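TIR domain-containing adapter molecule 1 (Homo sapiens, PDB 4BSX) acts as the Toll-like receptor signalling adaptor TRIF and probably helps induce interferon-beta, its helical N-terminal domain resembling IFIT proteins. Local coordinates at residues A[125-128]-A[129-133]; A[50-54]-A[55-59]; A[104-108]-A[109-113]. The protein carries 2 engineered substitutions. All blocks are in the same frame, centred on the assembly; numbering follows the deposited sequence.

Contact 1: residues A[125-128]-A[129-133]; sequences VRTL and SSRDD
Val125 O takes two hydrogen bonds from Ser129: the backbone N comes in nearly along the C=O axis at 3.0 Å, while OG reaches the same oxygen from above the carbonyl plane at 3.1 Å. At the next residue, Ser130 OG donates to Thr127 O at 2.8 Å; its chi1 of 75° curls the hydroxyl back over the helix. The helix then stops in a Schellman motif. Asp132 takes positive phi, and Asp133 N meets Leu128 O in an almost straight bond of 2.9 Å. That return folds Asp133 CB against Leu128 CG, 3.8 Å away. The extended Arg131 chain lies alongside Leu128, and its guanidinium grips Asp133 OD2 side-on, NE at 3.0 Å and NH2 at 2.7 Å, while NH1 forms a salt bridge to Asp94. An alanine in place of Asp133 would remove the carboxylate and would probably leave NE and NH2 without the oxygen they share and the guanidinium freer to turn off Leu128. Held by Asp133 on NE and NH2 and by Asp94 on NH1, the guanidinium is probably fixed in its rotation and ties the helix end to the loop that carries Asp94, while NH2 lies against Leu128 CG.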
ATOM      1  N   VAL A 125       1.228   5.394 -13.411  1.00 17.89           N
ATOM      2  CA  VAL A 125       2.108   5.695 -14.539  1.00 18.17           C
ATOM      3  C   VAL A 125       1.701   7.082 -15.042  1.00 18.63           C
ATOM      4  O   VAL A 125       2.549   7.946 -15.239  1.00 17.50           O
ATOM      5  CB  VAL A 125       2.034   4.602 -15.635  1.00 19.00           C
ATOM      6  CG1 VAL A 125       2.602   5.103 -16.941  1.00 14.40           C
ATOM      7  CG2 VAL A 125       2.772   3.361 -15.197  1.00 22.75           C
ATOM      8  N   ARG A 126       0.385   7.302 -15.146  1.00 23.94           N
ATOM      9  CA  ARG A 126      -0.181   8.610 -15.459  1.00 19.35           C
ATOM     10  C   ARG A 126       0.292   9.668 -14.490  1.00 16.42           C
ATOM     11  O   ARG A 126       0.767  10.701 -14.893  1.00 24.88           O
ATOM     12  CB  ARG A 126      -1.695   8.533 -15.424  1.00 27.50           C
ATOM     13  CG  ARG A 126      -2.412   9.671 -16.128  1.00 42.97           C
ATOM     14  CD  ARG A 126      -3.896   9.420 -16.081  1.00 52.03           C
ATOM     15  NE  ARG A 126      -4.151   8.019 -16.403  1.00 61.64           N
ATOM     16  CZ  ARG A 126      -5.191   7.325 -15.969  1.00 66.26           C
ATOM     17  NH1 ARG A 126      -6.094   7.912 -15.198  1.00 67.69           N
ATOM     18  NH2 ARG A 126      -5.322   6.046 -16.309  1.00 56.26           N
ATOM     19  N   THR A 127       0.182   9.409 -13.205  1.00 16.96           N
ATOM     20  CA  THR A 127       0.645  10.364 -12.212  1.00 20.66           C
ATOM     21  C   THR A 127       2.143  10.750 -12.395  1.00 13.20           C
ATOM     22  O   THR A 127       2.451  11.931 -12.506  1.00 20.11           O
ATOM     23  CB  THR A 127       0.368   9.827 -10.817  1.00 15.16           C
ATOM     24  OG1 THR A 127      -1.038   9.737 -10.628  1.00 26.54           O
ATOM     25  CG2 THR A 127       0.924  10.744  -9.770  1.00 20.16           C
ATOM     26  N   LEU A 128       3.055   9.777 -12.456  1.00 11.93           N
ATOM     27  CA  LEU A 128       4.477  10.082 -12.607  1.00 10.56           C
ATOM     28  C   LEU A 128       4.783  10.829 -13.944  1.00 10.24           C
ATOM     29  O   LEU A 128       5.649  11.671 -14.006  1.00  6.09           O
ATOM     30  CB  LEU A 128       5.338   8.807 -12.451  1.00 16.38           C
ATOM     31  CG  LEU A 128       5.776   8.476 -11.010  1.00 13.50           C
ATOM     32  CD1 LEU A 128       4.592   8.007 -10.206  1.00  8.64           C
ATOM     33  CD2 LEU A 128       6.912   7.476 -10.957  1.00 10.68           C
ATOM     34  N   SER A 129       4.054  10.513 -15.001  1.00 14.19           N
ATOM     35  CA  SER A 129       4.214  11.198 -16.266  1.00 11.09           C
ATOM     36  C   SER A 129       3.873  12.663 -16.209  1.00 19.50           C
ATOM     37  O   SER A 129       4.560  13.503 -16.805  1.00 19.61           O
ATOM     38  CB  SER A 129       3.321  10.547 -17.317  1.00 14.08           C
ATOM     39  OG  SER A 129       3.888   9.297 -17.657  1.00 27.16           O
ATOM     40  N   SER A 130       2.789  12.964 -15.513  1.00 13.82           N
ATOM     41  CA  SER A 130       2.249  14.274 -15.499  1.00 12.90           C
ATOM     42  C   SER A 130       3.239  15.222 -14.842  1.00 15.06           C
ATOM     43  O   SER A 130       3.132  16.451 -14.980  1.00 14.87           O
ATOM     44  CB  SER A 130       0.897  14.287 -14.735  1.00 16.22           C
ATOM     45  OG  SER A 130       1.098  14.198 -13.317  1.00 21.84           O
ATOM     46  N   ARG A 131       4.188  14.677 -14.091  1.00  9.08           N
ATOM     47  CA  ARG A 131       5.259  15.541 -13.554  1.00 12.41           C
ATOM     48  C   ARG A 131       6.658  15.163 -14.059  1.00 10.58           C
ATOM     49  O   ARG A 131       7.701  15.548 -13.455  1.00  6.95           O
ATOM     50  CB  ARG A 131       5.253  15.548 -12.038  1.00  8.83           C
ATOM     51  CG  ARG A 131       5.196  14.180 -11.393  1.00  6.14           C
ATOM     52  CD  ARG A 131       5.423  14.332  -9.915  1.00 14.14           C
ATOM     53  NE  ARG A 131       5.964  13.126  -9.307  1.00 16.37           N
ATOM     54  CZ  ARG A 131       5.246  12.215  -8.664  1.00 19.09           C
ATOM     55  NH1 ARG A 131       3.924  12.359  -8.513  1.00 21.79           N
ATOM     56  NH2 ARG A 131       5.850  11.151  -8.152  1.00 21.11           N
ATOM     57  N   ASP A 132       6.689  14.422 -15.165  1.00  6.11           N
ATOM     58  CA  ASP A 132       7.974  13.947 -15.715  1.00 13.67           C
ATOM     59  C   ASP A 132       8.946  13.418 -14.643  1.00 11.22           C
ATOM     60  O   ASP A 132      10.113  13.851 -14.561  1.00 12.31           O
ATOM     61  CB  ASP A 132       8.640  15.100 -16.476  1.00 21.94           C
ATOM     62  CG  ASP A 132       9.528  14.617 -17.594  1.00 26.59           C
ATOM     63  OD1 ASP A 132      10.018  13.455 -17.531  1.00 35.87           O
ATOM     64  OD2 ASP A 132       9.746  15.412 -18.530  1.00 24.45           O
ATOM     65  N   ASP A 133       8.461  12.514 -13.795  1.00 13.15           N
ATOM     66  CA  ASP A 133       9.267  11.979 -12.704  1.00 13.01           C
ATOM     67  C   ASP A 133      10.443  11.146 -13.297  1.00 16.44           C
ATOM     68  O   ASP A 133      10.239  10.388 -14.256  1.00  6.67           O
ATOM     69  CB  ASP A 133       8.370  11.076 -11.856  1.00 21.48           C
ATOM     70  CG  ASP A 133       8.919  10.820 -10.483  1.00 13.21           C
ATOM     71  OD1 ASP A 133      10.023  10.245 -10.377  1.00 10.64           O
ATOM     72  OD2 ASP A 133       8.221  11.193  -9.516  1.00 11.36           O
TER

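Contact 2: residues A[50-54]-A[55-59]; sequences VLLKL and GQETE
Leu54 and Gln56 both start their side chains with CG beside the backbone N, chi1 -87° and -61°, and the two run side by side in the same direction. The glutamine is extended beyond CG, which carries its amide past the leucine: NE2 sits 3.5 Å from Leu54 CB and 3.7 Å from Leu54 CD1, an amide nitrogen resting on hydrocarbon. The other end of the amide, OE1, faces Leu51 CD2 and accepts a hydrogen bond from Lys30 of helix 23-33. Glu59 is extended too, but from a CG anti to its backbone N, and it crosses Leu51 at about a right angle, with CG 3.8 Å from Leu51 CD1 and OE2 3.9 Å from Leu51 CD2.

The backbone turn makes these meetings possible. Helix 43-53 ends in a Schellman motif in which Gly55 has positive phi; a CB there would run into Leu54 O. Gln56 N returns to Leu51 O at 2.8 Å, and Gly55 N reaches Leu52 O at 3.1 Å from well above the carbonyl plane. Gln56 is also the N-cap residue of helix 57-65 and the centre of an inverse gamma turn, so one short bend ends one helix and starts the next. Lys30 probably fixes which way round the amide sits; Glu59 CG adds apolar cover to buried Leu51, whose methyls also carry amide and carboxylate oxygens.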
ATOM      1  N   VAL A  50      -3.057  -4.123   7.794  1.00 10.40           N
ATOM      2  CA  VAL A  50      -3.693  -5.375   8.291  1.00  8.59           C
ATOM      3  C   VAL A  50      -3.901  -5.309   9.785  1.00  5.17           C
ATOM      4  O   VAL A  50      -4.968  -5.570  10.259  1.00 10.17           O
ATOM      5  CB  VAL A  50      -2.866  -6.618   7.916  1.00  4.93           C
ATOM      6  CG1 VAL A  50      -3.266  -7.835   8.797  1.00  9.32           C
ATOM      7  CG2 VAL A  50      -3.089  -6.912   6.458  1.00  6.00           C
ATOM      8  N   LEU A  51      -2.869  -4.910  10.519  1.00  6.07           N
ATOM      9  CA  LEU A  51      -2.963  -4.736  11.966  1.00  7.53           C
ATOM     10  C   LEU A  51      -4.028  -3.695  12.367  1.00 11.66           C
ATOM     11  O   LEU A  51      -4.779  -3.860  13.341  1.00 12.37           O
ATOM     12  CB  LEU A  51      -1.598  -4.293  12.488  1.00  8.00           C
ATOM     13  CG  LEU A  51      -0.529  -5.353  12.386  1.00 24.58           C
ATOM     14  CD1 LEU A  51       0.859  -4.770  12.675  1.00 25.88           C
ATOM     15  CD2 LEU A  51      -0.859  -6.463  13.354  1.00 14.52           C
ATOM     16  N   LEU A  52      -4.073  -2.595  11.625  1.00 17.53           N
ATOM     17  CA  LEU A  52      -5.066  -1.554  11.868  1.00  9.15           C
ATOM     18  C   LEU A  52      -6.479  -2.074  11.661  1.00  8.94           C
ATOM     19  O   LEU A  52      -7.368  -1.763  12.451  1.00 12.39           O
ATOM     20  CB  LEU A  52      -4.829  -0.360  10.932  1.00  7.00           C
ATOM     21  CG  LEU A  52      -3.603   0.508  11.208  1.00  9.09           C
ATOM     22  CD1 LEU A  52      -3.479   1.576  10.155  1.00  9.80           C
ATOM     23  CD2 LEU A  52      -3.713   1.095  12.606  1.00 12.51           C
ATOM     24  N   LYS A  53      -6.693  -2.840  10.589  1.00 11.05           N
ATOM     25  CA  LYS A  53      -8.008  -3.441  10.327  1.00 14.59           C
ATOM     26  C   LYS A  53      -8.392  -4.564  11.335  1.00 18.54           C
ATOM     27  O   LYS A  53      -9.558  -4.932  11.482  1.00 18.89           O
ATOM     28  CB  LYS A  53      -8.055  -3.973   8.883  1.00  9.59           C
ATOM     29  CG  LYS A  53      -9.504  -4.085   8.334  1.00 25.15           C
ATOM     30  CD  LYS A  53     -10.107  -2.642   8.067  1.00 22.57           C
ATOM     31  CE  LYS A  53     -11.629  -2.672   7.818  1.00 36.33           C
ATOM     32  NZ  LYS A  53     -12.308  -1.346   8.002  1.00 29.87           N
ATOM     33  N   LEU A  54      -7.396  -5.110  12.021  1.00 18.25           N
ATOM     34  CA  LEU A  54      -7.650  -6.093  13.085  1.00 24.93           C
ATOM     35  C   LEU A  54      -7.876  -5.394  14.413  1.00 16.11           C
ATOM     36  O   LEU A  54      -8.102  -6.039  15.421  1.00 14.95           O
ATOM     37  CB  LEU A  54      -6.467  -7.075  13.241  1.00  9.12           C
ATOM     38  CG  LEU A  54      -6.512  -8.313  12.339  1.00 16.01           C
ATOM     39  CD1 LEU A  54      -5.160  -8.934  12.155  1.00  9.72           C
ATOM     40  CD2 LEU A  54      -7.475  -9.352  12.903  1.00 14.43           C
ATOM     41  N   GLY A  55      -7.772  -4.070  14.446  1.00 19.03           N
ATOM     42  CA  GLY A  55      -7.941  -3.383  15.715  1.00 12.81           C
ATOM     43  C   GLY A  55      -6.667  -3.293  16.540  1.00 17.37           C
ATOM     44  O   GLY A  55      -6.678  -2.725  17.631  1.00 24.00           O
ATOM     45  N   GLN A  56      -5.565  -3.822  16.011  1.00 15.96           N
ATOM     46  CA  GLN A  56      -4.299  -3.841  16.741  1.00 18.11           C
ATOM     47  C   GLN A  56      -3.458  -2.603  16.399  1.00 17.16           C
ATOM     48  O   GLN A  56      -2.445  -2.678  15.680  1.00 16.61           O
ATOM     49  CB  GLN A  56      -3.541  -5.145  16.452  1.00 13.40           C
ATOM     50  CG  GLN A  56      -4.327  -6.381  16.895  1.00 22.25           C
ATOM     51  CD  GLN A  56      -3.761  -7.709  16.374  1.00 17.91           C
ATOM     52  OE1 GLN A  56      -2.560  -7.986  16.480  1.00 11.61           O
ATOM     53  NE2 GLN A  56      -4.642  -8.532  15.808  1.00 17.43           N
ATOM     54  N   GLU A  57      -3.894  -1.480  16.947  1.00 15.50           N
ATOM     55  CA  GLU A  57      -3.321  -0.167  16.701  1.00 21.17           C
ATOM     56  C   GLU A  57      -1.958   0.049  17.351  1.00 23.32           C
ATOM     57  O   GLU A  57      -1.058   0.654  16.738  1.00 16.96           O
ATOM     58  CB  GLU A  57      -4.276   0.915  17.215  1.00 22.48           C
ATOM     59  CG  GLU A  57      -5.620   0.964  16.493  1.00 27.58           C
ATOM     60  CD  GLU A  57      -6.195   2.375  16.437  1.00 37.16           C
ATOM     61  OE1 GLU A  57      -5.470   3.330  16.815  1.00 29.08           O
ATOM     62  OE2 GLU A  57      -7.367   2.520  16.008  1.00 37.30           O
ATOM     63  N   THR A  58      -1.807  -0.410  18.593  1.00 19.52           N
ATOM     64  CA  THR A  58      -0.522  -0.305  19.290  1.00 18.03           C
ATOM     65  C   THR A  58       0.589  -0.900  18.448  1.00 19.97           C
ATOM     66  O   THR A  58       1.634  -0.262  18.259  1.00 28.82           O
ATOM     67  CB  THR A  58      -0.568  -1.008  20.643  1.00 22.08           C
ATOM     68  OG1 THR A  58      -1.390  -0.246  21.507  1.00 22.26           O
ATOM     69  CG2 THR A  58       0.822  -1.117  21.281  1.00 26.44           C
ATOM     70  N   GLU A  59       0.363  -2.098  17.910  1.00 16.58           N
ATOM     71  CA  GLU A  59       1.410  -2.768  17.143  1.00 19.46           C
ATOM     72  C   GLU A  59       1.513  -2.073  15.778  1.00 18.21           C
ATOM     73  O   GLU A  59       2.602  -1.818  15.283  1.00 12.78           O
ATOM     74  CB  GLU A  59       1.131  -4.275  17.045  1.00 16.44           C
ATOM     75  CG  GLU A  59       2.147  -5.115  16.216  1.00 37.46           C
ATOM     76  CD  GLU A  59       1.826  -6.650  16.206  1.00 29.54           C
ATOM     77  OE1 GLU A  59       1.031  -7.104  17.055  1.00 28.85           O
ATOM     78  OE2 GLU A  59       2.349  -7.402  15.351  1.00 26.82           O
TER

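Contact 3: residues A[104-108]-A[109-113]; sequences HLLAE and EKLCP
Cys112 SG lies against the last turn of helix 96-108, 3.9 Å from Leu106 CB and 4.1 Å from Ala107 CB. Its chi1 of 81° swings the sulfur back over its own backbone and in toward the helix. Beside it Cys112 O receives a CA-H...O contact from Ala107 CA at 3.4 Å, and one water donates to both this carbonyl and Ala107 O. Leu111 makes the second apolar meeting: its CD1 approaches Leu106 CD2 at 4.1 Å, the two side chains crossing at about a right angle.

What brings the chain back this far is the backbone. Leu111 N bonds to Leu106 O at 2.8 Å, and Lys110 N, at a residue of positive phi, makes a weak hydrogen bond to Ala107 O. Glu109 N still follows the helical pattern, reaching Leu105 O at 3.0 Å, and its chi1 of -70° keeps CG 3.5 Å from Leu105 O. Within the helix, Glu108 CG rests over one face of the His104 ring, toward its rim.

Farther out, the Glu109 carboxylate forms a salt bridge with Lys32, and Leu111 packs on Lys25 and Leu29 of the same helix 23-33. Helix 11-19 contributes Leu18 and Ala14 against Leu106, and Ile17 against both Leu111 and Cys112. The whole is a Schellman motif with a hydrophobic contact across it, ending helix 96-108 and leading the chain into helix 114-130 of this all-helical domain.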
ATOM      1  N   HIS A 104      -1.146  -4.966  -5.856  1.00 10.39           N
ATOM      2  CA  HIS A 104      -0.507  -6.128  -6.384  1.00 15.75           C
ATOM      3  C   HIS A 104      -0.572  -7.279  -5.358  1.00 18.26           C
ATOM      4  O   HIS A 104      -0.933  -8.392  -5.705  1.00 14.51           O
ATOM      5  CB  HIS A 104       0.930  -5.838  -6.755  1.00 18.79           C
ATOM      6  CG  HIS A 104       1.712  -7.068  -7.008  1.00 11.56           C
ATOM      7  ND1 HIS A 104       1.426  -7.918  -8.056  1.00 25.23           N
ATOM      8  CD2 HIS A 104       2.738  -7.630  -6.327  1.00 26.38           C
ATOM      9  CE1 HIS A 104       2.270  -8.934  -8.031  1.00 22.26           C
ATOM     10  NE2 HIS A 104       3.074  -8.787  -6.989  1.00 19.28           N
ATOM     11  N   LEU A 105      -0.208  -6.996  -4.107  1.00 16.23           N
ATOM     12  CA  LEU A 105      -0.269  -7.987  -3.034  1.00 19.21           C
ATOM     13  C   LEU A 105      -1.708  -8.458  -2.834  1.00 17.66           C
ATOM     14  O   LEU A 105      -1.955  -9.676  -2.718  1.00 17.88           O
ATOM     15  CB  LEU A 105       0.337  -7.455  -1.713  1.00 13.67           C
ATOM     16  CG  LEU A 105       1.769  -6.894  -1.908  1.00 17.04           C
ATOM     17  CD1 LEU A 105       2.349  -6.155  -0.660  1.00 18.01           C
ATOM     18  CD2 LEU A 105       2.687  -7.976  -2.358  1.00 11.03           C
ATOM     19  N   LEU A 106      -2.661  -7.527  -2.823  1.00 13.63           N
ATOM     20  CA  LEU A 106      -4.047  -7.927  -2.628  1.00 14.21           C
ATOM     21  C   LEU A 106      -4.530  -8.912  -3.723  1.00 24.38           C
ATOM     22  O   LEU A 106      -5.199  -9.916  -3.419  1.00 22.61           O
ATOM     23  CB  LEU A 106      -4.951  -6.715  -2.550  1.00 19.91           C
ATOM     24  CG  LEU A 106      -4.765  -5.805  -1.337  1.00 15.41           C
ATOM     25  CD1 LEU A 106      -5.655  -4.583  -1.499  1.00 15.49           C
ATOM     26  CD2 LEU A 106      -5.079  -6.532  -0.051  1.00 13.77           C
ATOM     27  N   ALA A 107      -4.190  -8.639  -4.986  1.00 20.54           N
ATOM     28  CA  ALA A 107      -4.575  -9.535  -6.082  1.00 17.47           C
ATOM     29  C   ALA A 107      -3.877 -10.894  -6.038  1.00 17.47           C
ATOM     30  O   ALA A 107      -4.465 -11.906  -6.429  1.00 17.34           O
ATOM     31  CB  ALA A 107      -4.307  -8.883  -7.412  1.00 19.36           C
ATOM     32  N   GLU A 108      -2.630 -10.913  -5.572  1.00 17.33           N
ATOM     33  CA  GLU A 108      -1.865 -12.153  -5.403  1.00 23.71           C
ATOM     34  C   GLU A 108      -2.452 -13.021  -4.281  1.00 18.51           C
ATOM     35  O   GLU A 108      -2.349 -14.222  -4.306  1.00 22.23           O
ATOM     36  CB  GLU A 108      -0.398 -11.842  -5.074  1.00 22.54           C
ATOM     37  CG  GLU A 108       0.394 -11.237  -6.229  1.00 29.24           C
ATOM     38  CD  GLU A 108       0.927 -12.302  -7.152  1.00 38.81           C
ATOM     39  OE1 GLU A 108       1.890 -12.996  -6.737  1.00 40.88           O
ATOM     40  OE2 GLU A 108       0.370 -12.464  -8.274  1.00 32.70           O
ATOM     41  N   GLU A 109      -3.043 -12.395  -3.283  1.00 17.28           N
ATOM     42  CA  GLU A 109      -3.685 -13.122  -2.216  1.00 18.60           C
ATOM     43  C   GLU A 109      -5.094 -13.460  -2.634  1.00 18.08           C
ATOM     44  O   GLU A 109      -5.850 -14.056  -1.871  1.00 16.45           O
ATOM     45  CB  GLU A 109      -3.702 -12.292  -0.927  1.00 15.91           C
ATOM     46  CG  GLU A 109      -2.292 -12.117  -0.298  1.00 20.99           C
ATOM     47  CD  GLU A 109      -1.610 -13.441   0.042  1.00 15.88           C
ATOM     48  OE1 GLU A 109      -2.289 -14.485   0.154  1.00 29.76           O
ATOM     49  OE2 GLU A 109      -0.384 -13.467   0.181  1.00 26.68           O
ATOM     50  N   LYS A 110      -5.455 -13.044  -3.844  1.00 18.38           N
ATOM     51  CA  LYS A 110      -6.793 -13.275  -4.376  1.00 14.24           C
ATOM     52  C   LYS A 110      -7.869 -12.592  -3.562  1.00 18.64           C
ATOM     53  O   LYS A 110      -9.001 -13.068  -3.538  1.00 24.61           O
ATOM     54  CB  LYS A 110      -7.052 -14.786  -4.472  1.00 20.72           C
ATOM     55  CG  LYS A 110      -6.064 -15.481  -5.381  1.00 19.02           C
ATOM     56  CD  LYS A 110      -6.017 -16.983  -5.190  1.00 33.81           C
ATOM     57  CE  LYS A 110      -5.118 -17.645  -6.243  1.00 43.38           C
ATOM     58  NZ  LYS A 110      -3.706 -17.111  -6.235  1.00 53.04           N
ATOM     59  N   LEU A 111      -7.540 -11.456  -2.934  1.00 15.02           N
ATOM     60  CA  LEU A 111      -8.529 -10.679  -2.198  1.00 14.23           C
ATOM     61  C   LEU A 111      -9.236  -9.655  -3.068  1.00 17.76           C
ATOM     62  O   LEU A 111     -10.191  -8.997  -2.609  1.00 22.90           O
ATOM     63  CB  LEU A 111      -7.879  -9.976  -1.014  1.00 20.59           C
ATOM     64  CG  LEU A 111      -7.126 -10.857  -0.021  1.00 21.24           C
ATOM     65  CD1 LEU A 111      -6.773 -10.060   1.217  1.00 17.25           C
ATOM     66  CD2 LEU A 111      -7.920 -12.102   0.364  1.00 21.29           C
ATOM     67  N   CYS A 112      -8.740  -9.503  -4.298  1.00 16.66           N
ATOM     68  CA  CYS A 112      -9.339  -8.626  -5.318  1.00 25.04           C
ATOM     69  C   CYS A 112      -8.892  -9.029  -6.739  1.00 18.46           C
ATOM     70  O   CYS A 112      -7.898  -9.715  -6.915  1.00 23.41           O
ATOM     71  CB  CYS A 112      -8.968  -7.166  -5.068  1.00 21.63           C
ATOM     72  SG  CYS A 112      -7.343  -6.762  -5.681  1.00 22.81           S
ATOM     73  N   PRO A 113      -9.650  -8.620  -7.765  1.00 29.87           N
ATOM     74  CA  PRO A 113      -9.307  -9.025  -9.138  1.00 21.36           C
ATOM     75  C   PRO A 113      -8.042  -8.366  -9.662  1.00 24.50           C
ATOM     76  O   PRO A 113      -7.716  -7.248  -9.255  1.00 25.62           O
ATOM     77  CB  PRO A 113     -10.507  -8.566  -9.956  1.00 23.22           C
ATOM     78  CG  PRO A 113     -11.163  -7.539  -9.127  1.00 28.49           C
ATOM     79  CD  PRO A 113     -10.925  -7.888  -7.704  1.00 21.91           C
TER
HETATM   80  O   HOH W   1      -6.456 -12.278  -8.360  1.00 21.52           O

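In the fold
All three contacts are Schellman helix ends, spaced through one all-helical domain, and none touches another. Contact 2 and contact 1 lie on opposite sides of the chain's centre, their own centres 33 Å apart. Contact 3 is nearer to contact 2, with centres 20 Å apart and nearest atoms about 7 Å apart; helix 23-33 bridges them, giving Lys30 to Gln56 and Lys32 to Glu109, while its Leu29 touches both Val50 and Leu111. Contacts 3 and 1, centres 25 Å apart, are joined through successive helices: the loop 109-113 leads into helix 114-130, which ends at contact 1, where Trp97 of helix 96-108 packs on Leu128.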